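Local coordinates for protein tannase (Fusobacterium nucleatum subsp. nucleatum ATCC 25586, PDB 6YQ4) that probably hydrolyses the ester bonds of gallotannins, using an alpha/beta-hydrolase fold that also binds a magnesium ion, at residues K86-G91 with K97-T102; L8-D13 with M49-P54; T270-Y275 with L289-S294. All coordinates share one frame; numbering follows the deposited sequence.

Contact 1: K86-G91 with K97-T102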
loop_
_atom_site.group_PDB
_atom_site.type_symbol
_atom_site.label_atom_id
_atom_site.label_comp_id
_atom_site.label_asym_id
_atom_site.label_seq_id
_atom_site.Cartn_x
_atom_site.Cartn_y
_atom_site.Cartn_z
ATOM N N LYS A 86 -14.791 1.773 1.378
ATOM C CA LYS A 86 -15.630 2.689 2.126
ATOM C C LYS A 86 -14.859 3.240 3.310
ATOM O O LYS A 86 -13.859 2.665 3.752
ATOM C CB LYS A 86 -16.914 1.992 2.618
ATOM C CG LYS A 86 -17.903 1.647 1.523
ATOM C CD LYS A 86 -19.162 2.495 1.621
ATOM C CE LYS A 86 -20.117 2.259 0.434
ATOM N NZ LYS A 86 -21.202 1.258 0.715
ATOM N N ALA A 87 -15.328 4.386 3.808
ATOM C CA ALA A 87 -14.752 4.967 5.008
ATOM C C ALA A 87 -14.815 3.964 6.149
ATOM O O ALA A 87 -15.844 3.321 6.378
ATOM C CB ALA A 87 -15.502 6.244 5.389
ATOM N N ASP A 88 -13.703 3.824 6.858
ATOM C CA ASP A 88 -13.632 2.923 7.993
ATOM C C ASP A 88 -14.447 3.474 9.138
ATOM O O ASP A 88 -14.681 4.679 9.235
ATOM C CB ASP A 88 -12.186 2.729 8.457
ATOM C CG ASP A 88 -11.919 1.311 8.910
ATOM O OD1 ASP A 88 -12.894 0.607 9.260
ATOM O OD2 ASP A 88 -10.750 0.889 8.890
ATOM N N THR A 89 -14.885 2.571 10.018
ATOM C CA THR A 89 -15.592 2.963 11.224
ATOM C C THR A 89 -14.794 2.561 12.456
ATOM O O THR A 89 -13.843 1.773 12.393
ATOM C CB THR A 89 -16.997 2.351 11.299
ATOM O OG1 THR A 89 -16.916 0.922 11.200
ATOM C CG2 THR A 89 -17.855 2.886 10.168
ATOM N N VAL A 90 -15.193 3.141 13.582
ATOM C CA VAL A 90 -14.609 2.814 14.873
ATOM C C VAL A 90 -15.205 1.493 15.336
ATOM O O VAL A 90 -16.429 1.360 15.444
ATOM C CB VAL A 90 -14.880 3.928 15.892
ATOM C CG1 VAL A 90 -14.509 3.472 17.307
ATOM C CG2 VAL A 90 -14.160 5.214 15.488
ATOM N N GLY A 91 -14.345 0.508 15.592
ATOM C CA GLY A 91 -14.784 -0.734 16.192
ATOM C C GLY A 91 -13.657 -1.707 16.455
ATOM O O GLY A 91 -12.521 -1.305 16.715
ATOM N N LYS A 97 -10.099 -7.526 18.943
ATOM C CA LYS A 97 -9.399 -6.442 19.606
ATOM C C LYS A 97 -9.667 -5.142 18.863
ATOM O O LYS A 97 -10.165 -5.132 17.736
ATOM C CB LYS A 97 -7.891 -6.734 19.691
ATOM C CG LYS A 97 -7.532 -8.065 20.381
ATOM C CD LYS A 97 -6.553 -7.868 21.552
ATOM C CE LYS A 97 -6.753 -8.920 22.652
ATOM N NZ LYS A 97 -6.710 -8.350 24.035
ATOM N N ALA A 98 -9.336 -4.037 19.526
ATOM C CA ALA A 98 -9.529 -2.705 18.971
ATOM C C ALA A 98 -8.951 -2.614 17.575
ATOM O O ALA A 98 -7.809 -3.015 17.342
ATOM C CB ALA A 98 -8.852 -1.677 19.873
ATOM N N ASN A 99 -9.738 -2.083 16.641
ATOM C CA ASN A 99 -9.188 -1.801 15.325
ATOM C C ASN A 99 -8.330 -0.529 15.390
ATOM O O ASN A 99 -8.197 0.109 16.446
ATOM C CB ASN A 99 -10.303 -1.765 14.272
ATOM C CG ASN A 99 -11.052 -0.433 14.183
ATOM O OD1 ASN A 99 -10.869 0.492 14.981
ATOM N ND2 ASN A 99 -11.959 -0.366 13.213
ATOM N N SER A 100 -7.743 -0.155 14.243
ATOM C CA SER A 100 -6.744 0.904 14.229
ATOM C C SER A 100 -7.331 2.264 14.598
ATOM O O SER A 100 -6.637 3.093 15.204
ATOM C CB SER A 100 -6.067 0.944 12.858
ATOM O OG SER A 100 -6.945 1.440 11.877
ATOM N N LEU A 101 -8.597 2.506 14.240
ATOM C CA LEU A 101 -9.232 3.783 14.554
ATOM C C LEU A 101 -9.574 3.873 16.032
ATOM O O LEU A 101 -9.424 4.939 16.648
ATOM C CB LEU A 101 -10.497 3.967 13.714
ATOM C CG LEU A 101 -10.359 4.241 12.218
ATOM C CD1 LEU A 101 -9.868 3.007 11.439
ATOM C CD2 LEU A 101 -11.688 4.756 11.669
ATOM N N THR A 102 -10.076 2.771 16.609
ATOM C CA THR A 102 -10.288 2.719 18.056
ATOM C C THR A 102 -8.970 2.893 18.804
ATOM O O THR A 102 -8.906 3.588 19.823
ATOM C CB THR A 102 -10.921 1.388 18.450
ATOM O OG1 THR A 102 -12.197 1.228 17.807
ATOM C CG2 THR A 102 -11.072 1.296 19.957
#
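Val90 and Thr102 bring their CA atoms within 5.4 Å, and Gly91 and Asn99 within 5.8 Å, so the irregular chain of 86-91 passes beside the N-cap and first turn of helix 100-106. Asn99 is the residue on which the arrangement turns. Its CG lies between the backbone N and the carbonyl carbon (chi1 83°), a placing that carries the amide back over the start of the helix, where Asn99 OD1 accepts from Thr102 N at 2.9 Å in an almost straight bond (176°). The other end of the same amide is equally occupied: Asn99 ND2 donates to Thr89 O at 3.0 Å, and that oxygen lies in the amide plane. With both ends held, the flat group can hardly rotate. Gly91 O, in turn, takes two bonds, one from Asn99 N at 2.9 Å on a lone pair in the carbonyl plane and one from Thr102 OG1 at 2.8 Å, tilted from that plane. Beside this polar join Leu101 lays its two methyls along Asp88, Leu101 CD1 at 3.4 Å from the carboxylate oxygen Asp88 OD2 and CD2 beside CB. Val90 CG2 makes a looser apolar contact with Leu101 CB, and Tyr52 of strand 48-54 packs on both side chains. The result is a helix N-cap tied back to the preceding loop, here in the connection from strand 73-76 to helix 100-106 of an alpha/beta-hydrolase fold.

Contact 2: L8-D13 with M49-P54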
loop_
_atom_site.group_PDB
_atom_site.type_symbol
_atom_site.label_atom_id
_atom_site.label_comp_id
_atom_site.label_asym_id
_atom_site.label_seq_id
_atom_site.Cartn_x
_atom_site.Cartn_y
_atom_site.Cartn_z
ATOM N N LEU A 8 -18.341 22.730 1.685
ATOM C CA LEU A 8 -17.212 21.958 2.195
ATOM C C LEU A 8 -16.741 22.349 3.589
ATOM O O LEU A 8 -15.741 21.792 4.052
ATOM C CB LEU A 8 -16.021 22.060 1.235
ATOM C CG LEU A 8 -16.091 21.149 0.012
ATOM C CD1 LEU A 8 -14.726 21.006 -0.636
ATOM C CD2 LEU A 8 -16.723 19.781 0.363
ATOM N N LYS A 9 -17.399 23.280 4.275
ATOM C CA LYS A 9 -16.908 23.654 5.594
ATOM C C LYS A 9 -17.438 22.700 6.656
ATOM O O LYS A 9 -18.579 22.231 6.596
ATOM C CB LYS A 9 -17.243 25.107 5.946
ATOM C CG LYS A 9 -16.025 26.050 5.706
ATOM C CD LYS A 9 -14.920 25.864 6.779
ATOM C CE LYS A 9 -13.817 26.928 6.755
ATOM N NZ LYS A 9 -13.385 27.326 5.389
ATOM N N PHE A 10 -16.579 22.417 7.621
ATOM C CA PHE A 10 -16.833 21.434 8.657
ATOM C C PHE A 10 -17.651 22.058 9.779
ATOM O O PHE A 10 -17.317 23.135 10.289
ATOM C CB PHE A 10 -15.493 20.919 9.177
ATOM C CG PHE A 10 -15.583 20.080 10.404
ATOM C CD1 PHE A 10 -15.864 18.728 10.313
ATOM C CD2 PHE A 10 -15.344 20.634 11.652
ATOM C CE1 PHE A 10 -15.927 17.942 11.452
ATOM C CE2 PHE A 10 -15.405 19.863 12.787
ATOM C CZ PHE A 10 -15.697 18.509 12.690
ATOM N N ASN A 11 -18.712 21.369 10.172
ATOM C CA ASN A 11 -19.603 21.861 11.207
ATOM C C ASN A 11 -19.333 21.128 12.512
ATOM O O ASN A 11 -19.767 19.979 12.671
ATOM C CB ASN A 11 -21.058 21.678 10.775
ATOM C CG ASN A 11 -21.991 22.538 11.563
ATOM O OD1 ASN A 11 -21.824 22.700 12.770
ATOM N ND2 ASN A 11 -22.969 23.124 10.886
ATOM N N PRO A 12 -18.637 21.737 13.476
ATOM C CA PRO A 12 -18.354 21.044 14.744
ATOM C C PRO A 12 -19.594 20.758 15.573
ATOM O O PRO A 12 -19.482 20.092 16.611
ATOM C CB PRO A 12 -17.415 22.023 15.487
ATOM C CG PRO A 12 -16.940 22.995 14.450
ATOM C CD PRO A 12 -18.053 23.086 13.438
ATOM N N ASP A 13 -20.764 21.239 15.154
ATOM C CA ASP A 13 -21.999 21.029 15.892
ATOM C C ASP A 13 -22.814 19.843 15.391
ATOM O O ASP A 13 -23.730 19.414 16.098
ATOM C CB ASP A 13 -22.865 22.294 15.844
ATOM C CG ASP A 13 -22.291 23.422 16.681
ATOM O OD1 ASP A 13 -22.760 24.582 16.544
ATOM O OD2 ASP A 13 -21.369 23.138 17.480
ATOM N N MET A 49 -16.161 10.846 3.859
ATOM C CA MET A 49 -15.183 10.609 4.914
ATOM C C MET A 49 -15.819 10.715 6.299
ATOM O O MET A 49 -16.647 11.594 6.548
ATOM C CB MET A 49 -14.034 11.601 4.789
ATOM C CG MET A 49 -13.102 11.644 5.964
ATOM S SD MET A 49 -11.681 12.713 5.593
ATOM C CE MET A 49 -12.507 14.202 5.022
ATOM N N ASN A 50 -15.405 9.823 7.200
ATOM C CA ASN A 50 -15.817 9.832 8.598
ATOM C C ASN A 50 -14.713 10.444 9.445
ATOM O O ASN A 50 -13.547 10.046 9.331
ATOM C CB ASN A 50 -16.087 8.420 9.115
ATOM C CG ASN A 50 -17.263 7.772 8.451
ATOM O OD1 ASN A 50 -18.187 8.448 8.017
ATOM N ND2 ASN A 50 -17.242 6.447 8.373
ATOM N N ILE A 51 -15.085 11.375 10.317
ATOM C CA ILE A 51 -14.147 12.032 11.220
ATOM C C ILE A 51 -14.575 11.748 12.654
ATOM O O ILE A 51 -15.729 11.989 13.021
ATOM C CB ILE A 51 -14.079 13.542 10.957
ATOM C CG1 ILE A 51 -13.502 13.810 9.569
ATOM C CG2 ILE A 51 -13.263 14.228 12.043
ATOM C CD1 ILE A 51 -13.382 15.293 9.271
ATOM N N TYR A 52 -13.649 11.227 13.453
ATOM C CA TYR A 52 -13.887 10.911 14.854
ATOM C C TYR A 52 -12.951 11.734 15.730
ATOM O O TYR A 52 -11.735 11.759 15.500
ATOM C CB TYR A 52 -13.676 9.428 15.110
ATOM C CG TYR A 52 -14.505 8.562 14.204
ATOM C CD1 TYR A 52 -15.883 8.465 14.378
ATOM C CD2 TYR A 52 -13.923 7.857 13.157
ATOM C CE1 TYR A 52 -16.649 7.672 13.556
ATOM C CE2 TYR A 52 -14.682 7.062 12.334
ATOM C CZ TYR A 52 -16.044 6.969 12.542
ATOM O OH TYR A 52 -16.798 6.182 11.714
ATOM N N ILE A 53 -13.513 12.409 16.724
ATOM C CA ILE A 53 -12.713 13.256 17.603
ATOM C C ILE A 53 -12.957 12.863 19.057
ATOM O O ILE A 53 -14.122 12.748 19.478
ATOM C CB ILE A 53 -13.040 14.736 17.372
ATOM C CG1 ILE A 53 -12.990 15.054 15.879
ATOM C CG2 ILE A 53 -12.111 15.641 18.207
ATOM C CD1 ILE A 53 -13.074 16.540 15.591
ATOM N N PRO A 54 -11.909 12.650 19.857
ATOM C CA PRO A 54 -12.124 12.325 21.275
ATOM C C PRO A 54 -12.949 13.386 21.998
ATOM O O PRO A 54 -12.849 14.587 21.726
ATOM C CB PRO A 54 -10.703 12.232 21.835
ATOM C CG PRO A 54 -9.867 11.839 20.650
ATOM C CD PRO A 54 -10.484 12.576 19.483
#
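Phe10, the residue that reaches Ile51 and Ile53, leads straight into an Asx turn in which Asp13 N donates to Asn11 OD1 at 3.0 Å with an N-H...O angle of 152°. The turn bends the chain just beyond the aromatic residue. On the other side of it, the amide of Asn149 grips the backbone twice, accepting from Phe10 N and donating to Leu8 O, which fixes the backbone on the N-terminal side of the ring. From there the phenyl group does all the touching. CG stands opposite the backbone N (chi1 170°), which sends the ring toward strand 48-54, although the two backbones remain well apart: the CA atoms of Phe10 and Ile51 are separated by 10.1 Å. The isoleucines bridge much of that gap. In both, CD1 lies at the end of an extended branch, and the two methyls arrive obliquely at neighbouring ring atoms, Ile51 CD1 at 4.3 Å from Phe10 CE1 and Ile53 CD1 at 4.4 Å from Phe10 CZ. The spacing is that of relaxed van der Waals packing, and all three side chains are buried. Ile51 and Ile53 are two apart on the strand, so they point to the same face and can share the ring. A metal site seen in this protein, formed by Asp150, Met153 and Gly155, lies close by: the side chain of Phe10 comes within about 3 Å of that of Met153 (nearest atoms), and that of Ile53 within about 8 Å of the magnesium ion. Phe10 is thus wedged between strand 48-54, Tyr145 of helix 134-148, and Tyr32 of strand 26-36, whose ring meets its own at about 50°.

Contact 3: T270-Y275 with L289-S294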
loop_
_atom_site.group_PDB
_atom_site.type_symbol
_atom_site.label_atom_id
_atom_site.label_comp_id
_atom_site.label_asym_id
_atom_site.label_seq_id
_atom_site.Cartn_x
_atom_site.Cartn_y
_atom_site.Cartn_z
ATOM N N THR A 270 15.438 -12.211 -16.466
ATOM C CA THR A 270 16.432 -11.574 -17.317
ATOM C C THR A 270 16.337 -10.050 -17.340
ATOM O O THR A 270 17.362 -9.376 -17.465
ATOM C CB THR A 270 16.285 -12.163 -18.722
ATOM O OG1 THR A 270 16.956 -13.424 -18.770
ATOM C CG2 THR A 270 16.837 -11.268 -19.787
ATOM N N LEU A 271 15.119 -9.503 -17.179
ATOM C CA LEU A 271 14.842 -8.074 -17.329
ATOM C C LEU A 271 15.004 -7.257 -16.042
ATOM O O LEU A 271 15.099 -6.026 -16.118
ATOM C CB LEU A 271 13.420 -7.877 -17.852
ATOM C CG LEU A 271 13.233 -7.830 -19.376
ATOM C CD1 LEU A 271 13.845 -9.030 -20.069
ATOM C CD2 LEU A 271 11.772 -7.732 -19.701
ATOM N N PHE A 272 15.020 -7.886 -14.874
ATOM C CA PHE A 272 15.093 -7.120 -13.632
ATOM C C PHE A 272 16.445 -6.419 -13.403
ATOM O O PHE A 272 16.453 -5.259 -12.971
ATOM C CB PHE A 272 14.767 -8.031 -12.450
ATOM C CG PHE A 272 14.654 -7.307 -11.131
ATOM C CD1 PHE A 272 13.681 -6.323 -10.937
ATOM C CD2 PHE A 272 15.529 -7.610 -10.080
ATOM C CE1 PHE A 272 13.577 -5.658 -9.706
ATOM C CE2 PHE A 272 15.424 -6.957 -8.853
ATOM C CZ PHE A 272 14.447 -5.979 -8.668
ATOM N N PRO A 273 17.597 -7.059 -13.674
ATOM C CA PRO A 273 18.876 -6.353 -13.468
ATOM C C PRO A 273 19.018 -5.071 -14.269
ATOM O O PRO A 273 19.615 -4.106 -13.773
ATOM C CB PRO A 273 19.922 -7.400 -13.881
ATOM C CG PRO A 273 19.255 -8.712 -13.614
ATOM C CD PRO A 273 17.828 -8.471 -14.047
ATOM N N ILE A 274 18.509 -5.032 -15.503
ATOM C CA ILE A 274 18.570 -3.794 -16.270
ATOM C C ILE A 274 17.796 -2.704 -15.546
ATOM O O ILE A 274 18.205 -1.535 -15.526
ATOM C CB ILE A 274 18.039 -3.999 -17.703
ATOM C CG1 ILE A 274 18.334 -5.423 -18.223
ATOM C CG2 ILE A 274 18.622 -2.931 -18.616
ATOM C CD1 ILE A 274 17.701 -5.781 -19.598
ATOM N N TYR A 275 16.681 -3.068 -14.913
ATOM C CA TYR A 275 15.876 -2.046 -14.262
ATOM C C TYR A 275 16.485 -1.640 -12.928
ATOM O O TYR A 275 16.674 -0.450 -12.661
ATOM C CB TYR A 275 14.439 -2.512 -14.065
ATOM C CG TYR A 275 13.691 -1.630 -13.068
ATOM C CD1 TYR A 275 13.399 -0.287 -13.364
ATOM C CD2 TYR A 275 13.307 -2.127 -11.816
ATOM C CE1 TYR A 275 12.719 0.520 -12.454
ATOM C CE2 TYR A 275 12.642 -1.332 -10.897
ATOM C CZ TYR A 275 12.345 -0.018 -11.214
ATOM O OH TYR A 275 11.704 0.752 -10.271
ATOM N N LEU A 289 23.866 -0.849 -4.996
ATOM C CA LEU A 289 23.188 -2.127 -5.026
ATOM C C LEU A 289 22.916 -2.440 -6.493
ATOM O O LEU A 289 22.192 -1.704 -7.167
ATOM C CB LEU A 289 21.918 -2.052 -4.176
ATOM C CG LEU A 289 22.227 -1.755 -2.693
ATOM C CD1 LEU A 289 20.995 -1.474 -1.904
ATOM C CD2 LEU A 289 22.984 -2.898 -2.028
ATOM N N THR A 290 23.545 -3.492 -7.008
ATOM C CA THR A 290 23.437 -3.853 -8.411
ATOM C C THR A 290 23.203 -5.357 -8.563
ATOM O O THR A 290 23.244 -6.129 -7.594
ATOM C CB THR A 290 24.692 -3.440 -9.180
ATOM O OG1 THR A 290 25.809 -4.200 -8.695
ATOM C CG2 THR A 290 24.950 -1.946 -9.009
ATOM N N LEU A 291 22.975 -5.763 -9.810
ATOM C CA LEU A 291 22.842 -7.158 -10.186
ATOM C C LEU A 291 23.591 -7.385 -11.490
ATOM O O LEU A 291 23.512 -6.553 -12.402
ATOM C CB LEU A 291 21.363 -7.560 -10.344
ATOM C CG LEU A 291 20.539 -7.585 -9.053
ATOM C CD1 LEU A 291 19.018 -7.585 -9.320
ATOM C CD2 LEU A 291 20.958 -8.765 -8.177
ATOM N N ASP A 292 24.343 -8.497 -11.539
ATOM C CA ASP A 292 24.908 -9.076 -12.756
ATOM C C ASP A 292 23.807 -9.573 -13.698
ATOM O O ASP A 292 22.624 -9.644 -13.348
ATOM C CB ASP A 292 25.794 -10.294 -12.452
ATOM C CG ASP A 292 26.924 -10.004 -11.476
ATOM O OD1 ASP A 292 27.384 -8.841 -11.383
ATOM O OD2 ASP A 292 27.376 -10.971 -10.816
ATOM N N LYS A 293 24.235 -9.990 -14.896
ATOM C CA LYS A 293 23.299 -10.534 -15.877
ATOM C C LYS A 293 22.750 -11.888 -15.442
ATOM O O LYS A 293 21.627 -12.244 -15.813
ATOM C CB LYS A 293 23.972 -10.645 -17.250
ATOM C CG LYS A 293 24.204 -9.300 -17.921
ATOM C CD LYS A 293 23.697 -9.277 -19.363
ATOM C CE LYS A 293 24.057 -7.958 -20.054
ATOM N NZ LYS A 293 24.714 -8.173 -21.379
ATOM N N SER A 294 23.527 -12.646 -14.659
ATOM C CA SER A 294 23.078 -13.877 -14.020
ATOM C C SER A 294 22.098 -13.640 -12.874
ATOM O O SER A 294 21.567 -14.615 -12.331
ATOM C CB SER A 294 24.288 -14.652 -13.495
ATOM O OG SER A 294 24.803 -14.051 -12.313
HETATM O O HOH W 1 20.059 -10.532 -17.528
#
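Leu291 meets the helix segment 270-275 at two points. Its CB rests on Pro273 CB at 3.8 Å, the two side chains crossing at about a right angle, and Leu291 CD1 meets the ring of Phe272 obliquely, 3.6 Å from Phe272 CD2. Leu291 CG lies opposite its carbonyl carbon (chi1 -68°), and from there the branch reaches toward the phenyl group. Pro273 CG also approaches Asp292 O at 3.5 Å, so the pyrrolidine ring is bordered by the loop backbone as well as by a side chain. Proline within a helix has a cost, and this is a clear example: Pro273 has no N-H to give, the N of Ile274 likewise makes no bond to the preceding turn, and helix 259-279 is kinked there. Thr270 O, which Ile274 N would bond in a regular helix, receives instead a bond from a water at 2.9 Å, and the same water donates to Lys293 O at 2.9 Å, joining helix to loop. The helix belongs to the long insertion between strands 202-206 and 435-439, the position where alpha/beta-hydrolases commonly carry a lid. Farther out, Asn277 OD1, a turn along the same helix, accepts from Leu291 N and so helps position the residue that packs on the helix. Trp221 of helix 212-223 packs on Leu291 and meets the Phe272 ring at about 30°, while Phe299 of helix 298-316 and Ile454 of helix 450-461 also pack on that phenyl group.

In the fold
From the N terminus, contact 2 comes first: it closes a loop of 35 residues containing strands 16-21 and 26-36, and ties the N-terminal arm to strand 48-54. Contact 1 follows, closing a short loop of five residues before helix 100-106. Contact 3 closes over 13 residues, the end of helix 259-279 and the loop after it, and ties that helix to the approach to helix 298-316. The three stand in series; none nests or crosses. Contact 1 packs on strand 48-54, which belongs to contact 2: Asp88 O and Asn50 ND2 are 3.2 Å apart, a probable hydrogen bond, and Val90 packs on Tyr52. Contact 3 lies across the molecule, its centre about 42 Å from that of contact 1 and about 50 Å from that of contact 2.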